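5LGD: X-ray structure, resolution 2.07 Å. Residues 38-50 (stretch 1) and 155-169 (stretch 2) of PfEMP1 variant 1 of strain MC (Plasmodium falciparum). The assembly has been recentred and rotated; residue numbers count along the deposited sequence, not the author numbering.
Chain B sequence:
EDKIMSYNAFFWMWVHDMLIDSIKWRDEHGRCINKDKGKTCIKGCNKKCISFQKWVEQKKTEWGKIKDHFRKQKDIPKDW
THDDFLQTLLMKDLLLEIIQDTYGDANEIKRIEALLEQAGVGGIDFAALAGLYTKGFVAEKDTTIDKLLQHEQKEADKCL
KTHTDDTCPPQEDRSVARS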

# COMPACT_ATOMS: atom_id res chain seq x y z
N GLY B 38 22.72 -13.90 -53.08
CA GLY B 38 23.31 -14.87 -54.01
C GLY B 38 23.00 -16.29 -53.60
O GLY B 38 23.59 -16.81 -52.65
N LYS B 39 22.04 -16.91 -54.31
CA LYS B 39 21.53 -18.24 -54.02
C LYS B 39 22.32 -19.37 -54.69
O LYS B 39 21.80 -20.06 -55.57
N THR B 40 23.56 -19.59 -54.23
CA THR B 40 24.37 -20.69 -54.76
C THR B 40 24.41 -21.84 -53.75
O THR B 40 24.74 -21.62 -52.59
N CYS B 41 24.02 -23.05 -54.21
CA CYS B 41 24.01 -24.29 -53.45
C CYS B 41 25.44 -24.67 -53.05
O CYS B 41 26.30 -24.83 -53.92
N ILE B 42 25.68 -24.83 -51.75
CA ILE B 42 26.97 -25.27 -51.22
C ILE B 42 26.83 -26.75 -50.88
O ILE B 42 25.80 -27.19 -50.39
N LYS B 43 27.87 -27.52 -51.21
CA LYS B 43 27.96 -28.95 -50.97
C LYS B 43 27.85 -29.22 -49.45
O LYS B 43 28.43 -28.47 -48.64
N GLY B 44 27.05 -30.22 -49.09
CA GLY B 44 26.82 -30.66 -47.72
C GLY B 44 25.91 -29.79 -46.88
O GLY B 44 25.70 -30.07 -45.70
N CYS B 45 25.36 -28.74 -47.48
CA CYS B 45 24.48 -27.82 -46.77
C CYS B 45 23.08 -28.32 -46.61
O CYS B 45 22.47 -27.98 -45.60
N ASN B 46 22.56 -29.12 -47.57
CA ASN B 46 21.20 -29.67 -47.49
C ASN B 46 20.93 -30.32 -46.14
O ASN B 46 19.93 -29.96 -45.49
N LYS B 47 21.81 -31.26 -45.72
CA LYS B 47 21.79 -32.01 -44.45
C LYS B 47 21.60 -31.03 -43.30
O LYS B 47 20.67 -31.19 -42.50
N LYS B 48 22.44 -29.96 -43.26
CA LYS B 48 22.40 -28.91 -42.25
C LYS B 48 21.10 -28.09 -42.28
O LYS B 48 20.62 -27.73 -41.21
N CYS B 49 20.52 -27.82 -43.47
CA CYS B 49 19.23 -27.10 -43.56
C CYS B 49 18.10 -27.95 -42.93
O CYS B 49 17.16 -27.41 -42.36
N ILE B 50 18.21 -29.30 -43.04
CA ILE B 50 17.23 -30.23 -42.48
C ILE B 50 17.32 -30.26 -40.95
O ILE B 50 16.28 -30.19 -40.29
N GLU B 155 13.65 -19.13 -42.84
CA GLU B 155 15.07 -19.24 -43.18
C GLU B 155 15.49 -20.67 -43.50
O GLU B 155 16.26 -20.87 -44.44
N ALA B 156 14.96 -21.66 -42.76
CA ALA B 156 15.23 -23.07 -43.00
C ALA B 156 14.53 -23.52 -44.33
O ALA B 156 15.04 -24.41 -45.02
N ASP B 157 13.40 -22.88 -44.70
CA ASP B 157 12.71 -23.16 -45.96
C ASP B 157 13.48 -22.56 -47.12
O ASP B 157 13.54 -23.17 -48.19
N LYS B 158 14.06 -21.36 -46.91
CA LYS B 158 14.88 -20.67 -47.91
C LYS B 158 16.18 -21.47 -48.10
O LYS B 158 16.62 -21.66 -49.24
N CYS B 159 16.77 -21.97 -46.97
CA CYS B 159 17.97 -22.82 -46.89
C CYS B 159 17.78 -24.03 -47.82
O CYS B 159 18.64 -24.29 -48.65
N LEU B 160 16.65 -24.74 -47.70
CA LEU B 160 16.34 -25.92 -48.52
C LEU B 160 16.06 -25.61 -50.01
O LEU B 160 16.27 -26.49 -50.84
N LYS B 161 15.57 -24.40 -50.33
CA LYS B 161 15.30 -23.98 -51.70
C LYS B 161 16.60 -23.66 -52.45
O LYS B 161 16.67 -23.84 -53.66
N THR B 162 17.65 -23.23 -51.71
CA THR B 162 18.97 -22.93 -52.25
C THR B 162 19.82 -24.22 -52.25
O THR B 162 20.30 -24.66 -53.30
N HIS B 163 19.98 -24.82 -51.05
CA HIS B 163 20.76 -26.04 -50.86
C HIS B 163 19.87 -27.27 -50.95
O HIS B 163 19.76 -28.01 -49.99
N THR B 164 19.24 -27.47 -52.13
CA THR B 164 18.29 -28.55 -52.49
C THR B 164 18.90 -29.96 -52.48
O THR B 164 18.17 -30.95 -52.29
N ASP B 165 20.21 -30.06 -52.75
CA ASP B 165 20.94 -31.32 -52.84
C ASP B 165 22.32 -31.20 -52.17
O ASP B 165 22.94 -30.13 -52.21
N ASP B 166 22.78 -32.30 -51.54
CA ASP B 166 24.08 -32.33 -50.87
C ASP B 166 25.23 -32.20 -51.87
O ASP B 166 26.24 -31.61 -51.54
N THR B 167 25.03 -32.70 -53.11
CA THR B 167 26.00 -32.56 -54.20
C THR B 167 25.29 -31.85 -55.36
O THR B 167 24.63 -32.50 -56.18
N CYS B 168 25.39 -30.50 -55.35
CA CYS B 168 24.77 -29.55 -56.29
C CYS B 168 25.25 -29.79 -57.77
O CYS B 168 26.47 -29.77 -57.98
N PRO B 169 24.37 -30.01 -58.79
CA PRO B 169 22.89 -30.07 -58.75
C PRO B 169 22.34 -31.36 -58.15
O PRO B 169 22.83 -32.45 -58.45

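The helix of stretch 2 runs nearly antiparallel to the helix that closes stretch 1 and continues beyond it, their directions 160° apart and their axes approaching to 8.9 Å. Glu-155, Asp-157, Lys-158 and Lys-161 take no part in the contact. Ala-156 contributes a small methyl, its CB 4.3 Å from Cys-49 O.

Cys-159 points toward stretch 1 with a t rotamer and meets Cys-49, an m rotamer that also points inward. Their disulfide, Cys-159 SG to Cys-49 SG at 2.0 Å with chi3 of -60°, ties the two helices covalently where their CA atoms lie 5.6 Å apart. Leu-160 leaves its backbone sideways, but its m,t side chain brings the end nearer: CD2 lies 3.6 Å from Cys-49 CB and 3.6 Å from Ile-50 CG1, so a branched apolar residue packs against the Cys-49 CB and the side chain of Ile-50. Two residues further on, Thr-162 (m) serves two purposes. Its OG1 donates to Lys-158 O at 3.1 Å, satisfying the hydroxyl within its own helix, while its methyl CG2 packs 3.6 Å from Lys-39 C.

His-163, the first residue to leave helical geometry, is the buried centrepiece. With chi1 of -50° (m) its ring enters stretch 1, where Ile-42 N donates to ND1 at 2.9 Å and 173°, near the ring plane. ND1 therefore acts as an acceptor here, while NE2 is hydrogen-bonded elsewhere in the structure. Cys-45 covers one face: its CB lies 3.5 Å from the ring centroid in a CH-pi contact, and its SG, 4.0 Å from that centroid, adds a sulfur-aromatic one. An imidazole suits this place because it offers polar atoms in its plane and a flat face to carbon and sulfur. Asn-46 (t) points toward stretch 2, its CB 3.2 Å from His-163 O and 3.2 Å from Asp-166 OD1.

Thr-164 and Asp-165 point away, and Asp-165 OD2 instead accepts from Thr-167 N at 3.3 Å within the loop. Asp-166 starts sideways, but its m rotamer brings the carboxylate nearer the start of the other helix, where OD1 accepts from Lys-47 N at 3.1 Å. Its backbone works too, since Asp-166 O accepts from Gly-44 N at 2.9 Å. Gly-44 has phi of 77°, a value that favours glycine, in the type II turn from Ile-42 to Cys-45.

Thr-167 points away, although its CG2 still reaches within 3.8 Å of Lys-43 CG. Cys-168 turns back toward stretch 1 with an off-well chi1 of -29° and bonds the t rotamer of Cys-41, SG to SG at 2.0 Å, chi3 -65°.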

# COMPACT_ATOMS: atom_id res chain seq x y z
CB LYS B 39 20.02 -18.34 -54.35
CG LYS B 39 19.12 -17.69 -53.30
CD LYS B 39 17.73 -17.39 -53.85
CE LYS B 39 17.64 -15.99 -54.43
NZ LYS B 39 16.28 -15.69 -54.92
CB THR B 40 25.75 -20.24 -55.27
OG1 THR B 40 26.46 -19.51 -54.26
CG2 THR B 40 25.68 -19.43 -56.56
CB CYS B 41 23.35 -25.41 -54.25
SG CYS B 41 23.40 -27.04 -53.46
CB ILE B 42 27.46 -24.41 -50.02
CG1 ILE B 42 27.92 -23.02 -50.50
CG2 ILE B 42 28.60 -25.08 -49.25
CD1 ILE B 42 26.95 -21.90 -50.28
CB LYS B 43 29.31 -29.48 -51.53
CG LYS B 43 29.26 -30.89 -52.10
CD LYS B 43 30.50 -31.22 -52.92
CE LYS B 43 31.36 -32.27 -52.25
NZ LYS B 43 32.55 -32.61 -53.06
CB CYS B 45 24.49 -26.45 -47.41
SG CYS B 45 25.85 -25.40 -46.86
CB ASN B 46 20.93 -30.66 -48.62
CG ASN B 46 19.72 -31.50 -48.34
OD1 ASN B 46 18.58 -31.06 -48.55
ND2 ASN B 46 19.95 -32.68 -47.76
CB LYS B 47 23.10 -32.81 -44.29
CG LYS B 47 23.15 -33.71 -43.05
CD LYS B 47 24.53 -34.34 -42.86
CE LYS B 47 25.17 -33.95 -41.55
NZ LYS B 47 26.47 -34.63 -41.35
CB LYS B 48 23.66 -28.03 -42.32
CG LYS B 48 24.67 -28.38 -41.25
CD LYS B 48 25.70 -29.39 -41.71
CE LYS B 48 26.31 -30.09 -40.52
NZ LYS B 48 27.67 -30.62 -40.82
CB CYS B 49 18.89 -26.73 -45.00
SG CYS B 49 20.12 -25.68 -45.81
CB ILE B 50 17.32 -31.64 -43.16
CG1 ILE B 50 16.96 -31.52 -44.65
CG2 ILE B 50 16.41 -32.66 -42.46
CD1 ILE B 50 17.40 -32.61 -45.48
CB GLU B 155 15.97 -18.62 -42.11
CG GLU B 155 15.95 -17.10 -42.14
CD GLU B 155 16.34 -16.45 -43.46
OE1 GLU B 155 17.47 -16.71 -43.94
OE2 GLU B 155 15.51 -15.71 -44.03
CB ALA B 156 14.72 -23.89 -41.83
CB ASP B 157 11.26 -22.64 -45.97
CG ASP B 157 10.29 -23.55 -45.24
OD1 ASP B 157 10.52 -24.78 -45.26
OD2 ASP B 157 9.30 -23.03 -44.69
CB LYS B 158 15.15 -19.22 -47.47
CG LYS B 158 14.00 -18.25 -47.70
CD LYS B 158 14.27 -16.89 -47.05
CE LYS B 158 13.41 -15.78 -47.60
NZ LYS B 158 12.03 -15.81 -47.04
CB CYS B 159 18.19 -23.27 -45.44
SG CYS B 159 19.88 -23.80 -45.05
CB LEU B 160 15.17 -26.71 -47.92
CG LEU B 160 15.44 -27.39 -46.58
CD1 LEU B 160 14.16 -27.73 -45.90
CD2 LEU B 160 16.32 -28.63 -46.76
CB LYS B 161 14.31 -22.80 -51.75
CG LYS B 161 12.86 -23.24 -51.62
CD LYS B 161 11.97 -22.16 -51.01
CE LYS B 161 10.60 -22.71 -50.67
NZ LYS B 161 9.71 -21.66 -50.10
CB THR B 162 19.66 -21.80 -51.44
OG1 THR B 162 18.78 -20.68 -51.27
CG2 THR B 162 20.96 -21.35 -52.06
CB HIS B 163 21.50 -25.99 -49.52
CG HIS B 163 22.27 -24.73 -49.29
ND1 HIS B 163 23.44 -24.47 -49.98
CD2 HIS B 163 22.03 -23.71 -48.44
CE1 HIS B 163 23.87 -23.31 -49.53
NE2 HIS B 163 23.05 -22.81 -48.59
CB THR B 164 17.74 -28.30 -53.92
OG1 THR B 164 18.82 -27.97 -54.81
CG2 THR B 164 16.67 -27.21 -53.97
CB ASP B 165 21.10 -31.73 -54.31
CG ASP B 165 21.24 -33.22 -54.53
OD1 ASP B 165 20.20 -33.93 -54.47
OD2 ASP B 165 22.38 -33.67 -54.77
CB ASP B 166 24.24 -33.52 -49.92
CG ASP B 166 23.67 -33.28 -48.53
OD1 ASP B 166 23.75 -32.12 -48.04
OD2 ASP B 166 23.23 -34.26 -47.89
CB THR B 167 26.69 -33.88 -54.55
OG1 THR B 167 25.86 -34.98 -54.17
CG2 THR B 167 28.06 -34.00 -53.89
CB CYS B 168 25.01 -28.11 -55.84
SG CYS B 168 25.17 -27.88 -54.04
CB PRO B 169 22.50 -29.89 -60.23
CG PRO B 169 23.63 -30.50 -60.99
CD PRO B 169 24.87 -30.22 -60.17